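Periplasmic binding protein (Xylanimonas cellulosilytica, PDB 4MX8) probably binds a solute outside the cell membrane, perhaps an iron-siderophore complex as in FatB-like relatives, for delivery to an ABC-type importer. Local coordinates at residues Q245-V250 / H283-L287; E171-V176 / V309-A313; I234-F238 / V267-V273; A195-T200 / I225-T229. All blocks are in the same frame, centred on the assembly; numbering follows the deposited sequence.

Contact 1 of 4, residues Q245-V250 / H283-L287; sequences QWLWVV and HVLYL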
loop_
_atom_site.group_PDB
_atom_site.type_symbol
_atom_site.label_atom_id
_atom_site.label_comp_id
_atom_site.label_asym_id
_atom_site.label_seq_id
_atom_site.Cartn_x
_atom_site.Cartn_y
_atom_site.Cartn_z
ATOM N N GLN A 245 14.832 -13.912 14.320
ATOM C CA GLN A 245 15.731 -14.524 13.358
ATOM C C GLN A 245 15.866 -13.683 12.089
ATOM O O GLN A 245 16.949 -13.570 11.523
ATOM C CB GLN A 245 15.242 -15.927 13.006
ATOM C CG GLN A 245 16.201 -16.687 12.114
ATOM C CD GLN A 245 17.427 -17.133 12.870
ATOM O OE1 GLN A 245 17.355 -17.381 14.070
ATOM N NE2 GLN A 245 18.566 -17.228 12.181
ATOM N N TRP A 246 14.757 -13.103 11.639
ATOM C CA TRP A 246 14.760 -12.254 10.463
ATOM C C TRP A 246 14.182 -10.904 10.850
ATOM O O TRP A 246 13.172 -10.842 11.573
ATOM C CB TRP A 246 13.884 -12.874 9.394
ATOM C CG TRP A 246 14.325 -14.200 8.960
ATOM C CD1 TRP A 246 13.879 -15.401 9.420
ATOM C CD2 TRP A 246 15.312 -14.483 7.973
ATOM N NE1 TRP A 246 14.532 -16.422 8.773
ATOM C CE2 TRP A 246 15.420 -15.879 7.879
ATOM C CE3 TRP A 246 16.116 -13.689 7.157
ATOM C CZ2 TRP A 246 16.304 -16.502 6.996
ATOM C CZ3 TRP A 246 16.997 -14.307 6.285
ATOM C CH2 TRP A 246 17.083 -15.701 6.212
ATOM N N LEU A 247 14.819 -9.830 10.380
ATOM C CA LEU A 247 14.340 -8.471 10.628
ATOM C C LEU A 247 13.983 -7.835 9.295
ATOM O O LEU A 247 14.843 -7.719 8.415
ATOM C CB LEU A 247 15.414 -7.644 11.332
ATOM C CG LEU A 247 15.108 -6.205 11.778
ATOM C CD1 LEU A 247 14.178 -6.190 12.970
ATOM C CD2 LEU A 247 16.391 -5.474 12.113
ATOM N N TRP A 248 12.714 -7.442 9.148
ATOM C CA TRP A 248 12.201 -6.848 7.912
ATOM C C TRP A 248 11.979 -5.358 8.084
ATOM O O TRP A 248 11.123 -4.954 8.860
ATOM C CB TRP A 248 10.865 -7.478 7.540
ATOM C CG TRP A 248 10.901 -8.956 7.287
ATOM C CD1 TRP A 248 10.760 -9.948 8.213
ATOM C CD2 TRP A 248 11.063 -9.611 6.027
ATOM N NE1 TRP A 248 10.830 -11.180 7.608
ATOM C CE2 TRP A 248 11.010 -10.998 6.265
ATOM C CE3 TRP A 248 11.240 -9.158 4.720
ATOM C CZ2 TRP A 248 11.127 -11.933 5.250
ATOM C CZ3 TRP A 248 11.353 -10.091 3.713
ATOM C CH2 TRP A 248 11.301 -11.462 3.983
ATOM N N VAL A 249 12.718 -4.547 7.335
ATOM C CA VAL A 249 12.776 -3.111 7.583
ATOM C C VAL A 249 12.139 -2.259 6.493
ATOM O O VAL A 249 12.464 -2.405 5.312
ATOM C CB VAL A 249 14.232 -2.662 7.711
ATOM C CG1 VAL A 249 14.299 -1.208 8.117
ATOM C CG2 VAL A 249 14.954 -3.539 8.715
ATOM N N VAL A 250 11.247 -1.362 6.906
ATOM C CA VAL A 250 10.645 -0.349 6.028
ATOM C C VAL A 250 11.153 1.037 6.443
ATOM O O VAL A 250 10.863 1.503 7.546
ATOM C CB VAL A 250 9.111 -0.354 6.172
ATOM C CG1 VAL A 250 8.500 0.740 5.367
ATOM C CG2 VAL A 250 8.552 -1.675 5.749
ATOM N N HIS A 283 20.478 -11.363 8.055
ATOM C CA HIS A 283 19.071 -11.691 7.963
ATOM C C HIS A 283 18.252 -10.418 8.122
ATOM O O HIS A 283 17.095 -10.472 8.539
ATOM C CB HIS A 283 18.705 -12.674 9.071
ATOM C CG HIS A 283 19.149 -14.085 8.813
ATOM N ND1 HIS A 283 18.843 -15.126 9.666
ATOM C CD2 HIS A 283 19.859 -14.631 7.794
ATOM C CE1 HIS A 283 19.351 -16.250 9.189
ATOM N NE2 HIS A 283 19.971 -15.977 8.052
ATOM N N VAL A 284 18.859 -9.271 7.816
ATOM C CA VAL A 284 18.120 -8.004 7.756
ATOM C C VAL A 284 17.724 -7.714 6.314
ATOM O O VAL A 284 18.577 -7.528 5.456
ATOM C CB VAL A 284 18.938 -6.818 8.342
ATOM C CG1 VAL A 284 18.210 -5.510 8.163
ATOM C CG2 VAL A 284 19.213 -7.042 9.812
ATOM N N LEU A 285 16.425 -7.688 6.050
ATOM C CA LEU A 285 15.933 -7.458 4.695
ATOM C C LEU A 285 15.230 -6.119 4.616
ATOM O O LEU A 285 14.362 -5.827 5.445
ATOM C CB LEU A 285 14.946 -8.555 4.301
ATOM C CG LEU A 285 15.492 -9.952 4.558
ATOM C CD1 LEU A 285 14.377 -10.774 5.091
ATOM C CD2 LEU A 285 16.055 -10.555 3.306
ATOM N N TYR A 286 15.595 -5.308 3.624
ATOM C CA TYR A 286 14.948 -4.004 3.457
ATOM C C TYR A 286 13.833 -4.028 2.406
ATOM O O TYR A 286 14.016 -4.503 1.281
ATOM C CB TYR A 286 15.988 -2.936 3.147
ATOM C CG TYR A 286 16.911 -2.686 4.309
ATOM C CD1 TYR A 286 16.632 -1.690 5.235
ATOM C CD2 TYR A 286 18.046 -3.462 4.503
ATOM C CE1 TYR A 286 17.462 -1.461 6.312
ATOM C CE2 TYR A 286 18.884 -3.237 5.575
ATOM C CZ TYR A 286 18.583 -2.237 6.473
ATOM O OH TYR A 286 19.396 -2.018 7.552
ATOM N N LEU A 287 12.667 -3.530 2.786
ATOM C CA LEU A 287 11.524 -3.544 1.884
ATOM C C LEU A 287 11.417 -2.195 1.163
ATOM O O LEU A 287 11.898 -1.193 1.673
ATOM C CB LEU A 287 10.241 -3.856 2.658
ATOM C CG LEU A 287 10.200 -5.143 3.476
ATOM C CD1 LEU A 287 8.893 -5.193 4.201
ATOM C CD2 LEU A 287 10.334 -6.350 2.587
HETATM O O HOH W 1 13.198 0.316 3.542
#
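H283 has the largest buried area in this pair of parallel strands, followed by L285 and V249. Sitting just before strand 284-287, H283 lays its imidazole flat on the six-membered ring of W246, a face-to-face stack with centroids 3.6 Å apart and planes at 17°. The imidazole is also held at its edge: H283 ND1 donates to Q245 O at 3.1 Å. Backbone pairing then takes over in parallel ladder fashion. L247 N bonds to H283 O at 3.0 Å, and L285 uses both its N-H and its C=O, L285 N to L247 O and L285 O from V249 N, each 2.8 Å; L287 N closes the run on V249 O, also at 2.8 Å. The L285 side chain shares its face of the sheet with W248, placing CD1 over the six-membered ring in a CH-pi contact, while W248 CE3 meets L287 CD2 at 3.6 Å. V249 points to the other face, where its CG2 lies 3.8 Å from V284 CG1 and its CB 3.6 Å from Y286 CD1. Strand 246-251 also pairs with strand 183-189, and strand 284-287 forms one edge of the sheet in this lobe's alpha/beta fold. The chemistry implies a division of roles: main-chain bonds set the register, W248 packs on L285 and L287 on one face, and the W246-H283 stack closes the N-terminal end.

Contact 2 of 4, residues E171-V176 / V309-A313; sequences EAKAAV and VLQVA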
loop_
_atom_site.group_PDB
_atom_site.type_symbol
_atom_site.label_atom_id
_atom_site.label_comp_id
_atom_site.label_asym_id
_atom_site.label_seq_id
_atom_site.Cartn_x
_atom_site.Cartn_y
_atom_site.Cartn_z
ATOM N N GLU A 171 4.593 -18.325 -4.006
ATOM C CA GLU A 171 6.029 -18.544 -4.157
ATOM C C GLU A 171 6.792 -17.950 -2.988
ATOM O O GLU A 171 7.645 -18.613 -2.404
ATOM C CB GLU A 171 6.546 -17.938 -5.460
ATOM C CG GLU A 171 8.022 -18.228 -5.742
ATOM C CD GLU A 171 8.549 -17.510 -6.996
ATOM O OE1 GLU A 171 7.777 -16.724 -7.610
ATOM O OE2 GLU A 171 9.740 -17.718 -7.362
ATOM N N ALA A 172 6.473 -16.702 -2.641
ATOM C CA ALA A 172 7.116 -16.023 -1.522
ATOM C C ALA A 172 6.794 -16.680 -0.178
ATOM O O ALA A 172 7.697 -16.929 0.623
ATOM C CB ALA A 172 6.740 -14.569 -1.498
ATOM N N LYS A 173 5.519 -16.960 0.079
ATOM C CA LYS A 173 5.144 -17.687 1.302
ATOM C C LYS A 173 5.961 -18.979 1.462
ATOM O O LYS A 173 6.436 -19.303 2.556
ATOM C CB LYS A 173 3.645 -17.993 1.330
ATOM C CG LYS A 173 2.763 -16.797 1.598
ATOM C CD LYS A 173 1.289 -17.129 1.387
ATOM C CE LYS A 173 0.817 -18.148 2.386
ATOM N NZ LYS A 173 -0.532 -18.681 2.058
ATOM N N ALA A 174 6.135 -19.707 0.363
ATOM C CA ALA A 174 6.989 -20.883 0.391
ATOM C C ALA A 174 8.430 -20.505 0.793
ATOM O O ALA A 174 9.013 -21.143 1.665
ATOM C CB ALA A 174 6.956 -21.575 -0.924
ATOM N N ALA A 175 8.987 -19.456 0.187
ATOM C CA ALA A 175 10.332 -18.996 0.529
ATOM C C ALA A 175 10.480 -18.643 2.014
ATOM O O ALA A 175 11.471 -19.012 2.647
ATOM C CB ALA A 175 10.718 -17.828 -0.328
ATOM N N VAL A 176 9.489 -17.929 2.550
ATOM C CA VAL A 176 9.455 -17.542 3.959
ATOM C C VAL A 176 9.394 -18.755 4.903
ATOM O O VAL A 176 10.111 -18.811 5.924
ATOM C CB VAL A 176 8.261 -16.604 4.214
ATOM C CG1 VAL A 176 8.058 -16.323 5.691
ATOM C CG2 VAL A 176 8.468 -15.330 3.470
ATOM N N VAL A 309 10.015 -9.854 -0.588
ATOM C CA VAL A 309 9.948 -10.973 0.333
ATOM C C VAL A 309 10.874 -12.096 -0.146
ATOM O O VAL A 309 11.595 -12.678 0.654
ATOM C CB VAL A 309 8.497 -11.457 0.533
ATOM C CG1 VAL A 309 8.451 -12.723 1.347
ATOM C CG2 VAL A 309 7.675 -10.386 1.209
ATOM N N LEU A 310 10.911 -12.359 -1.452
ATOM C CA LEU A 310 11.736 -13.454 -1.990
ATOM C C LEU A 310 13.235 -13.334 -1.709
ATOM O O LEU A 310 13.981 -14.278 -1.940
ATOM C CB LEU A 310 11.482 -13.667 -3.487
ATOM C CG LEU A 310 10.245 -14.487 -3.884
ATOM C CD1 LEU A 310 9.886 -14.312 -5.344
ATOM C CD2 LEU A 310 10.438 -15.941 -3.567
ATOM N N GLN A 311 13.673 -12.186 -1.203
ATOM C CA GLN A 311 15.059 -12.020 -0.780
ATOM C C GLN A 311 15.480 -13.019 0.293
ATOM O O GLN A 311 16.656 -13.352 0.348
ATOM C CB GLN A 311 15.314 -10.620 -0.230
ATOM C CG GLN A 311 15.104 -9.466 -1.189
ATOM C CD GLN A 311 15.252 -8.101 -0.500
ATOM O OE1 GLN A 311 16.364 -7.554 -0.395
ATOM N NE2 GLN A 311 14.130 -7.553 -0.023
ATOM N N VAL A 312 14.562 -13.479 1.161
ATOM C CA VAL A 312 14.977 -14.444 2.204
ATOM C C VAL A 312 15.608 -15.678 1.615
ATOM O O VAL A 312 16.477 -16.289 2.236
ATOM C CB VAL A 312 13.856 -14.969 3.114
ATOM C CG1 VAL A 312 13.692 -14.096 4.308
ATOM C CG2 VAL A 312 12.559 -15.160 2.350
ATOM N N ALA A 313 15.157 -16.050 0.424
ATOM C CA ALA A 313 15.669 -17.231 -0.246
ATOM C C ALA A 313 17.173 -17.136 -0.427
ATOM O O ALA A 313 17.876 -18.149 -0.412
ATOM C CB ALA A 313 14.994 -17.414 -1.577
#
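E171 opens the contact from the exposed side of helix 155-179: its extended side chain brings CD to 3.8 Å from L310 CD1, so the acid meets leucine through carbon and makes no polar bond with 309-313. One residue on, A172 is buried, and its small size lets the backbones come close, with A172 CA 5.3 Å from L310 CA. A172 CB touches V309 CG1 at 3.8 Å, and A172 CA lies 3.9 Å from L310 CD2. The next turn brings A175 round with its CB pointing at the partner, 3.8 Å from L310 CD2 and 4.2 Å from V312 CG2; A313 CB is at 4.5 Å from the same A175 CB. V176 ends the run deeper in, where its CG2 presses on V309 CG1 at 3.4 Å and sits 4.2 Å from V312 CG2. No hydrogen bond crosses, so this is apolar packing of a helix against the chain leaving helix 299-309. Beneath it, V309 and V312 rest on W248 of strand 246-251, V312 also reaches L285 of strand 284-287, and F216 touches both A172 and V309: the C-terminal segment is layered between the long helix and the sheet.

Contact 3 of 4, residues I234-F238 / V267-V273; sequences ISFEF and VLDNEIV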
loop_
_atom_site.group_PDB
_atom_site.type_symbol
_atom_site.label_atom_id
_atom_site.label_comp_id
_atom_site.label_asym_id
_atom_site.label_seq_id
_atom_site.Cartn_x
_atom_site.Cartn_y
_atom_site.Cartn_z
ATOM N N ILE A 234 9.851 1.247 19.898
ATOM C CA ILE A 234 10.688 0.278 20.587
ATOM C C ILE A 234 12.155 0.708 20.538
ATOM O O ILE A 234 12.578 1.407 19.609
ATOM C CB ILE A 234 10.533 -1.143 19.987
ATOM C CG1 ILE A 234 10.992 -1.179 18.537
ATOM C CG2 ILE A 234 9.091 -1.625 20.076
ATOM C CD1 ILE A 234 11.000 -2.578 17.960
ATOM N N SER A 235 12.923 0.296 21.546
ATOM C CA SER A 235 14.341 0.626 21.619
ATOM C C SER A 235 15.149 -0.387 20.823
ATOM O O SER A 235 14.621 -1.415 20.422
ATOM C CB SER A 235 14.791 0.609 23.073
ATOM O OG SER A 235 14.494 -0.642 23.671
ATOM N N PHE A 236 16.429 -0.107 20.591
ATOM C CA PHE A 236 17.294 -1.114 19.987
ATOM C C PHE A 236 17.376 -2.329 20.901
ATOM O O PHE A 236 17.454 -3.459 20.438
ATOM C CB PHE A 236 18.692 -0.566 19.724
ATOM C CG PHE A 236 18.717 0.568 18.753
ATOM C CD1 PHE A 236 18.269 0.396 17.456
ATOM C CD2 PHE A 236 19.198 1.807 19.130
ATOM C CE1 PHE A 236 18.297 1.452 16.552
ATOM C CE2 PHE A 236 19.226 2.852 18.236
ATOM C CZ PHE A 236 18.777 2.679 16.947
ATOM N N GLU A 237 17.339 -2.088 22.207
ATOM C CA GLU A 237 17.370 -3.168 23.187
ATOM C C GLU A 237 16.194 -4.151 23.044
ATOM O O GLU A 237 16.319 -5.327 23.384
ATOM C CB GLU A 237 17.429 -2.597 24.602
ATOM C CG GLU A 237 18.730 -1.888 24.936
ATOM C CD GLU A 237 18.688 -0.405 24.624
ATOM O OE1 GLU A 237 19.545 0.346 25.148
ATOM O OE2 GLU A 237 17.794 0.012 23.857
ATOM N N PHE A 238 15.064 -3.665 22.539
ATOM C CA PHE A 238 13.911 -4.513 22.245
ATOM C C PHE A 238 14.299 -5.578 21.228
ATOM O O PHE A 238 13.940 -6.745 21.378
ATOM C CB PHE A 238 12.750 -3.655 21.711
ATOM C CG PHE A 238 11.471 -4.419 21.448
ATOM C CD1 PHE A 238 11.276 -5.104 20.248
ATOM C CD2 PHE A 238 10.444 -4.424 22.388
ATOM C CE1 PHE A 238 10.097 -5.804 19.996
ATOM C CE2 PHE A 238 9.257 -5.113 22.139
ATOM C CZ PHE A 238 9.090 -5.804 20.938
ATOM N N VAL A 267 20.947 3.834 10.652
ATOM C CA VAL A 267 20.268 3.890 11.942
ATOM C C VAL A 267 20.408 2.572 12.699
ATOM O O VAL A 267 20.572 2.560 13.916
ATOM C CB VAL A 267 18.775 4.204 11.763
ATOM C CG1 VAL A 267 18.011 3.968 13.051
ATOM C CG2 VAL A 267 18.592 5.626 11.282
ATOM N N LEU A 268 20.341 1.466 11.962
ATOM C CA LEU A 268 20.458 0.126 12.539
ATOM C C LEU A 268 21.915 -0.329 12.657
ATOM O O LEU A 268 22.195 -1.461 13.045
ATOM C CB LEU A 268 19.654 -0.880 11.715
ATOM C CG LEU A 268 18.145 -0.669 11.716
ATOM C CD1 LEU A 268 17.464 -1.638 10.761
ATOM C CD2 LEU A 268 17.587 -0.821 13.122
ATOM N N ASP A 269 22.845 0.551 12.316
ATOM C CA ASP A 269 24.256 0.250 12.500
ATOM C C ASP A 269 24.736 0.790 13.846
ATOM O O ASP A 269 25.371 1.846 13.917
ATOM C CB ASP A 269 25.092 0.831 11.356
ATOM C CG ASP A 269 26.463 0.206 11.271
ATOM O OD1 ASP A 269 26.646 -0.882 11.856
ATOM O OD2 ASP A 269 27.351 0.795 10.622
ATOM N N ASN A 270 24.403 0.067 14.910
ATOM C CA ASN A 270 24.811 0.430 16.263
ATOM C C ASN A 270 25.212 -0.786 17.106
ATOM O O ASN A 270 24.678 -1.872 16.913
ATOM C CB ASN A 270 23.714 1.233 16.953
ATOM C CG ASN A 270 22.475 0.426 17.203
ATOM O OD1 ASN A 270 22.408 -0.339 18.158
ATOM N ND2 ASN A 270 21.476 0.598 16.353
ATOM N N GLU A 271 26.158 -0.598 18.026
ATOM C CA GLU A 271 26.670 -1.693 18.868
ATOM C C GLU A 271 25.624 -2.715 19.361
ATOM O O GLU A 271 25.935 -3.894 19.488
ATOM C CB GLU A 271 27.438 -1.128 20.064
ATOM C CG GLU A 271 27.162 -1.851 21.370
ATOM C CD GLU A 271 26.399 -1.010 22.376
ATOM O OE1 GLU A 271 26.512 0.235 22.322
ATOM O OE2 GLU A 271 25.695 -1.598 23.230
ATOM N N ILE A 272 24.401 -2.256 19.628
ATOM C CA ILE A 272 23.331 -3.113 20.132
ATOM C C ILE A 272 22.742 -4.001 19.036
ATOM O O ILE A 272 22.743 -5.223 19.149
ATOM C CB ILE A 272 22.183 -2.277 20.725
ATOM C CG1 ILE A 272 22.699 -1.324 21.802
ATOM C CG2 ILE A 272 21.083 -3.172 21.267
ATOM C CD1 ILE A 272 21.604 -0.546 22.487
ATOM N N VAL A 273 22.224 -3.382 17.982
ATOM C CA VAL A 273 21.680 -4.125 16.857
ATOM C C VAL A 273 22.712 -5.061 16.229
ATOM O O VAL A 273 22.366 -6.143 15.792
ATOM C CB VAL A 273 21.040 -3.189 15.786
ATOM C CG1 VAL A 273 20.761 -3.941 14.494
ATOM C CG2 VAL A 273 19.748 -2.572 16.311
#
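F236 lays its ring over the amide of N270, with ND2 facing the ring and 3.3 Å from F236 CE1. The partner loop is shaped by an Asx motif: N270 OD1 accepts from V273 N at 3.1 Å, and N270 ND2 donates back to V267 O at 3.3 Å. The side chain thus ties together the loop that joins helices 264-267 and 277-280, and F236 packs on the result. Around the ring stand V273 CG2, 3.5 Å from F236 CD1, and L268 CD2, 4.2 Å from F236 CE1 near the ring plane. I272 fits beside the start of helix 236-242, its CG2 3.9 Å from F236 CB, and E237 brings OE1 within 3.5 Å of I272 CD1. F236 and L268 also both touch L193 of strand 192-195, linking this corner to the edge of the sheet. S235 is the N-cap of helix 236-242: its OG accepts from F238 N at 3.3 Å.

Contact 4 of 4, residues A195-T200 / I225-T229; sequences ALSPNT and IKAAT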
loop_
_atom_site.group_PDB
_atom_site.type_symbol
_atom_site.label_atom_id
_atom_site.label_comp_id
_atom_site.label_asym_id
_atom_site.label_seq_id
_atom_site.Cartn_x
_atom_site.Cartn_y
_atom_site.Cartn_z
ATOM N N ALA A 195 7.451 -1.120 15.966
ATOM C CA ALA A 195 7.210 -2.529 15.677
ATOM C C ALA A 195 5.946 -2.706 14.842
ATOM O O ALA A 195 4.877 -2.194 15.202
ATOM C CB ALA A 195 7.115 -3.335 16.960
ATOM N N LEU A 196 6.070 -3.425 13.728
ATOM C CA LEU A 196 4.891 -3.831 12.962
ATOM C C LEU A 196 4.244 -5.082 13.554
ATOM O O LEU A 196 4.908 -5.955 14.083
ATOM C CB LEU A 196 5.247 -4.090 11.513
ATOM C CG LEU A 196 5.806 -2.871 10.821
ATOM C CD1 LEU A 196 6.062 -3.209 9.368
ATOM C CD2 LEU A 196 4.829 -1.762 10.972
ATOM N N SER A 197 2.934 -5.173 13.441
ATOM C CA SER A 197 2.198 -6.175 14.183
ATOM C C SER A 197 1.196 -6.830 13.246
ATOM O O SER A 197 0.603 -6.148 12.404
ATOM C CB SER A 197 1.482 -5.476 15.347
ATOM O OG SER A 197 0.424 -6.266 15.854
ATOM N N PRO A 198 1.002 -8.153 13.367
ATOM C CA PRO A 198 -0.079 -8.785 12.603
ATOM C C PRO A 198 -1.386 -8.046 12.857
ATOM O O PRO A 198 -1.665 -7.609 13.982
ATOM C CB PRO A 198 -0.167 -10.189 13.208
ATOM C CG PRO A 198 1.135 -10.446 13.758
ATOM C CD PRO A 198 1.700 -9.120 14.223
ATOM N N ASN A 199 -2.176 -7.887 11.808
ATOM C CA ASN A 199 -3.443 -7.188 11.917
ATOM C C ASN A 199 -4.435 -8.020 12.711
ATOM O O ASN A 199 -4.701 -9.168 12.371
ATOM C CB ASN A 199 -3.995 -6.936 10.521
ATOM C CG ASN A 199 -5.039 -5.854 10.487
ATOM O OD1 ASN A 199 -5.262 -5.145 11.475
ATOM N ND2 ASN A 199 -5.685 -5.706 9.330
ATOM N N THR A 200 -4.964 -7.438 13.776
ATOM C CA THR A 200 -6.021 -8.070 14.549
ATOM C C THR A 200 -7.333 -7.327 14.284
ATOM O O THR A 200 -7.389 -6.090 14.324
ATOM C CB THR A 200 -5.682 -8.095 16.061
ATOM O OG1 THR A 200 -5.291 -6.781 16.500
ATOM C CG2 THR A 200 -4.547 -9.093 16.335
ATOM N N ILE A 225 2.655 -8.896 19.641
ATOM C CA ILE A 225 3.614 -7.796 19.563
ATOM C C ILE A 225 3.005 -6.491 20.038
ATOM O O ILE A 225 3.609 -5.772 20.829
ATOM C CB ILE A 225 4.159 -7.606 18.137
ATOM C CG1 ILE A 225 4.949 -8.845 17.713
ATOM C CG2 ILE A 225 5.031 -6.360 18.051
ATOM C CD1 ILE A 225 5.322 -8.856 16.248
ATOM N N LYS A 226 1.802 -6.200 19.554
ATOM C CA LYS A 226 1.106 -4.954 19.877
ATOM C C LYS A 226 1.093 -4.725 21.380
ATOM O O LYS A 226 1.368 -3.620 21.859
ATOM C CB LYS A 226 -0.325 -4.994 19.331
ATOM C CG LYS A 226 -0.840 -3.652 18.847
ATOM C CD LYS A 226 -1.999 -3.855 17.892
ATOM C CE LYS A 226 -2.360 -2.560 17.183
ATOM N NZ LYS A 226 -3.374 -2.781 16.104
ATOM N N ALA A 227 0.796 -5.796 22.108
ATOM C CA ALA A 227 0.760 -5.785 23.559
ATOM C C ALA A 227 2.086 -5.327 24.173
ATOM O O ALA A 227 2.133 -4.358 24.938
ATOM C CB ALA A 227 0.406 -7.170 24.059
ATOM N N ALA A 228 3.160 -6.034 23.825
ATOM C CA ALA A 228 4.490 -5.784 24.386
ATOM C C ALA A 228 5.017 -4.403 24.014
ATOM O O ALA A 228 5.895 -3.853 24.674
ATOM C CB ALA A 228 5.452 -6.854 23.909
ATOM N N THR A 229 4.456 -3.857 22.947
ATOM C CA THR A 229 4.921 -2.627 22.343
ATOM C C THR A 229 4.333 -1.392 23.027
ATOM O O THR A 229 4.995 -0.350 23.111
ATOM C CB THR A 229 4.577 -2.676 20.855
ATOM O OG1 THR A 229 5.574 -3.463 20.194
ATOM C CG2 THR A 229 4.521 -1.305 20.230
#
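I225 lies at the middle of this contact. With chi1 m and chi2 t, its side chain extends from helix 225-229 into the bend that follows strand 192-195, so that CD1 lies 3.6 Å from L196 O and 4.2 Å from P198 CD, while its other branch puts CG2 3.8 Å from A195 CB. L196 itself, m and t, points away and rests on M187 of strand 183-189, leaving its backbone to face the isoleucine. S197 adopts chi1 t, which turns OG forward to the next carbonyl of its own segment: OG donates to P198 O at 3.1 Å, and the same S197 OG lies 3.8 Å from K226 CB. K226 has chi1 between wells, at -145°, but is extended from there on; its NZ comes no nearer than 4.5 Å to T200 OG1, a loose approach at the exposed margin. At the far end of the helix, T229 in the m rotamer donates from OG1 to I225 O at 3.1 Å, and the same OG1 lies 3.6 Å from A195 CB. Y213 of helix 207-214 touches both P198 and I225, extending the apolar patch. Since the hydroxyls of S197 and T229 donate within their own segments and no hydrogen bond crosses, the segments meet by van der Waals packing, with I225 at the centre and S197 and K226 beside it.

In the fold
Going from the N terminus, helix 155-179 supplies the first half of contact 2, which closes only at 309-313, near the C terminus; the other three contacts nest inside that long loop. Contact 4 closes first, bringing helix 225-229 back to the exit of strand 192-195. Contact 3 opens soon after, and contact 1 opens before it closes, so these two cross. Touches join neighbours: I234 meets T229 and A195 between contacts 3 and 4, L268 reaches V249 and Y286 between contacts 3 and 1, and the W248 ring meets the backbone oxygen of V309 between contacts 1 and 2. Together they tie one lobe's sheet to its surrounding helices and loops.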